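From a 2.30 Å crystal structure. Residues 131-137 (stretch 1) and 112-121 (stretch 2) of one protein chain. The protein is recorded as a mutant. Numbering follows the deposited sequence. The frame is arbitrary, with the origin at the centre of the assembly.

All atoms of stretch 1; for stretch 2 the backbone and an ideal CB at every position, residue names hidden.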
# COMPACT_ATOMS: atom_id res chain seq x y z
N LYS A 131 9.06 15.89 3.04
CA LYS A 131 9.20 14.99 4.16
C LYS A 131 8.05 14.01 4.08
O LYS A 131 6.99 14.32 3.54
CB LYS A 131 9.13 15.74 5.48
CG LYS A 131 10.30 16.67 5.77
CD LYS A 131 9.97 17.53 6.99
CE LYS A 131 11.14 18.37 7.48
NZ LYS A 131 10.68 19.23 8.62
N VAL A 132 8.26 12.82 4.63
CA VAL A 132 7.24 11.80 4.61
C VAL A 132 7.07 11.19 5.99
O VAL A 132 8.05 10.88 6.64
CB VAL A 132 7.62 10.64 3.64
CG1 VAL A 132 6.53 9.57 3.66
CG2 VAL A 132 7.79 11.16 2.25
N LEU A 133 5.82 11.03 6.42
CA LEU A 133 5.55 10.41 7.71
C LEU A 133 5.33 8.94 7.41
O LEU A 133 4.33 8.57 6.81
CB LEU A 133 4.29 11.00 8.37
CG LEU A 133 3.84 10.36 9.70
CD1 LEU A 133 4.90 10.57 10.79
CD2 LEU A 133 2.53 10.98 10.15
N ALA A 134 6.28 8.10 7.83
CA ALA A 134 6.19 6.66 7.60
C ALA A 134 5.78 5.94 8.89
O ALA A 134 6.52 5.90 9.87
CB ALA A 134 7.55 6.14 7.10
N VAL A 135 4.58 5.36 8.90
CA VAL A 135 4.08 4.70 10.09
C VAL A 135 4.01 3.17 9.96
O VAL A 135 3.61 2.65 8.93
CB VAL A 135 2.66 5.21 10.44
CG1 VAL A 135 2.09 4.44 11.61
CG2 VAL A 135 2.70 6.70 10.72
N GLY A 136 4.42 2.48 11.02
CA GLY A 136 4.34 1.03 11.06
C GLY A 136 3.35 0.76 12.18
O GLY A 136 3.65 1.03 13.33
N ALA A 137 2.15 0.27 11.85
CA ALA A 137 1.13 0.02 12.87
C ALA A 137 0.29 -1.22 12.61
O ALA A 137 -0.27 -1.40 11.53
CB ALA A 137 0.21 1.25 12.99
N UNK A 112 6.81 -4.35 5.87
CA UNK A 112 6.16 -3.15 5.38
C UNK A 112 6.75 -1.80 5.76
O UNK A 112 6.75 -0.87 4.94
CB UNK A 112 4.71 -3.18 5.86
N UNK A 113 7.25 -1.68 7.00
CA UNK A 113 7.81 -0.42 7.46
C UNK A 113 9.11 -0.04 6.77
O UNK A 113 9.32 1.14 6.43
CB UNK A 113 8.04 -0.49 8.97
N UNK A 114 9.99 -1.02 6.58
CA UNK A 114 11.25 -0.78 5.89
C UNK A 114 10.92 -0.46 4.43
O UNK A 114 11.59 0.38 3.80
CB UNK A 114 12.19 -1.98 6.00
N UNK A 115 9.92 -1.16 3.90
CA UNK A 115 9.44 -0.92 2.54
C UNK A 115 9.00 0.55 2.48
O UNK A 115 9.35 1.29 1.56
CB UNK A 115 8.30 -1.87 2.17
N UNK A 116 8.24 0.98 3.49
CA UNK A 116 7.77 2.37 3.54
C UNK A 116 8.92 3.39 3.63
O UNK A 116 8.84 4.49 3.10
CB UNK A 116 6.83 2.55 4.74
N UNK A 117 9.99 3.01 4.33
CA UNK A 117 11.13 3.90 4.49
C UNK A 117 11.79 4.08 3.13
O UNK A 117 12.17 5.19 2.77
CB UNK A 117 12.12 3.35 5.52
N UNK A 118 11.90 2.98 2.39
CA UNK A 118 12.51 3.02 1.07
C UNK A 118 11.64 3.88 0.17
O UNK A 118 12.14 4.75 -0.56
CB UNK A 118 12.68 1.61 0.49
N UNK A 119 10.33 3.65 0.22
CA UNK A 119 9.42 4.45 -0.60
C UNK A 119 9.47 5.93 -0.22
O UNK A 119 9.39 6.81 -1.09
CB UNK A 119 7.99 3.93 -0.46
N UNK A 120 9.60 6.20 1.08
CA UNK A 120 9.67 7.56 1.57
C UNK A 120 10.93 8.20 1.03
O UNK A 120 10.91 9.34 0.55
CB UNK A 120 9.64 7.60 3.10
N UNK A 121 12.02 7.45 1.11
CA UNK A 121 13.32 7.90 0.61
C UNK A 121 13.19 8.33 -0.86
O UNK A 121 13.59 9.44 -1.24
CB UNK A 121 14.37 6.79 0.76

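Stretch 2 is helical throughout, and its axis runs antiparallel to the strand of stretch 1 (173°), 7.9 Å away at closest approach. The strand alternates: Val132 and Ala134 direct CB toward the helix, and a CB on Gly136 would do the same. The helix must therefore meet small, apolar surface plus whatever backbone polar atoms lie within reach.

At 112 the CB vector points toward the strand, but nothing of stretch 1 lies within 5.5 Å of the ideal CB. Many side chains are compatible with phi/psi of -49/-37, so the strand decides little; the residue is Gly112, whose O accepts from the backbone N of position 116 at 2.8 Å.

Position 113 is more informative. Its CB points sideways, 4.5 Å from Gly136 CA, and the absent side chain of Gly136 leaves room beside it, with the carbonyl of Ala134 as a possible acceptor farther along. A long or flat side chain would suit, preferably one carrying a donor; Gln, His, Tyr or Trp could be considered. It is Trp113. With chi1 at -165° (t) and chi2 at 68°, the indole swings nearer the strand, and NE1 donates to Ala134 O at 3.2 Å with an N-H...O angle of 158°. That oxygen lies near the ring plane, at its edge, as an in-plane N-H requires. CD1 sits 3.3 Å from Gly136 N, and an ideal CB on Gly136 would come within 2.8 Å of Trp113 CD1, a clash that glycine avoids.

Positions 114 and 115 are out of reach, so stretch 1 cannot choose among side chains; they are Ile114 and Tyr115.

At 116 the CB points toward the strand, 4.4 Å from Ala134 CB. With CA atoms of 116 and Ala134 6.1 Å apart, a small residue such as Ala, Ser or Gly fits most simply. Ala116 makes a methyl-to-methyl contact.

The CB of 117 points sideways with no strand atom within 5.5 Å, so only a longer side chain could return to the strand; Leu, Met or Ile would be reasonable. In Leu117 (m, t), CD2 reaches 4.2 Å from Ala134 CB.

Position 118 is out of reach and 119 points sideways without contact; they hold Ala118 and Gln119.

At 120 the constraint is tightest: the ideal CB is already 3.7 Å from Val132 CB and 4.7 Å from Ala134 CB. Ala or Gly is favoured, with Ser possible. Ala120 packs its CB against Val132 CB at 3.7 Å.

Position 121 points away, leaving its identity open; it is His121.

Stretch 2 112-121: GWIYALAQAH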
# COMPACT_ATOMS: atom_id res chain seq x y z
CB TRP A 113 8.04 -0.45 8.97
CG TRP A 113 8.27 0.92 9.54
CD1 TRP A 113 7.37 1.93 9.61
CD2 TRP A 113 9.48 1.43 10.11
NE1 TRP A 113 7.93 3.03 10.19
CE2 TRP A 113 9.23 2.76 10.51
CE3 TRP A 113 10.76 0.89 10.32
CZ2 TRP A 113 10.20 3.56 11.12
CZ3 TRP A 113 11.73 1.69 10.93
CH2 TRP A 113 11.44 3.01 11.32
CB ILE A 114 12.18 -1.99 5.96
CG1 ILE A 114 12.49 -2.34 7.41
CG2 ILE A 114 13.48 -1.67 5.25
CD1 ILE A 114 13.41 -3.53 7.56
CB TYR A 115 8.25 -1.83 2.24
CG TYR A 115 8.58 -3.05 1.42
CD1 TYR A 115 9.60 -3.93 1.82
CD2 TYR A 115 7.92 -3.31 0.22
CE1 TYR A 115 9.94 -5.04 1.05
CE2 TYR A 115 8.25 -4.42 -0.56
CZ TYR A 115 9.26 -5.28 -0.14
OH TYR A 115 9.57 -6.38 -0.89
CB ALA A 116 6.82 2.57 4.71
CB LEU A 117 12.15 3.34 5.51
CG LEU A 117 11.72 3.28 6.99
CD1 LEU A 117 12.80 2.61 7.83
CD2 LEU A 117 11.45 4.69 7.52
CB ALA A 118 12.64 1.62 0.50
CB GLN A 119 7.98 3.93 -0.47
CG GLN A 119 7.55 3.03 -1.61
CD GLN A 119 7.43 3.76 -2.96
OE1 GLN A 119 7.30 3.12 -3.99
NE2 GLN A 119 7.45 5.11 -2.95
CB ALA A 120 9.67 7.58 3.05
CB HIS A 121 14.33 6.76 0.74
CG HIS A 121 15.63 7.02 0.04
ND1 HIS A 121 16.58 7.90 0.52
CD2 HIS A 121 16.13 6.53 -1.12
CE1 HIS A 121 17.61 7.94 -0.32
NE2 HIS A 121 17.36 7.12 -1.32
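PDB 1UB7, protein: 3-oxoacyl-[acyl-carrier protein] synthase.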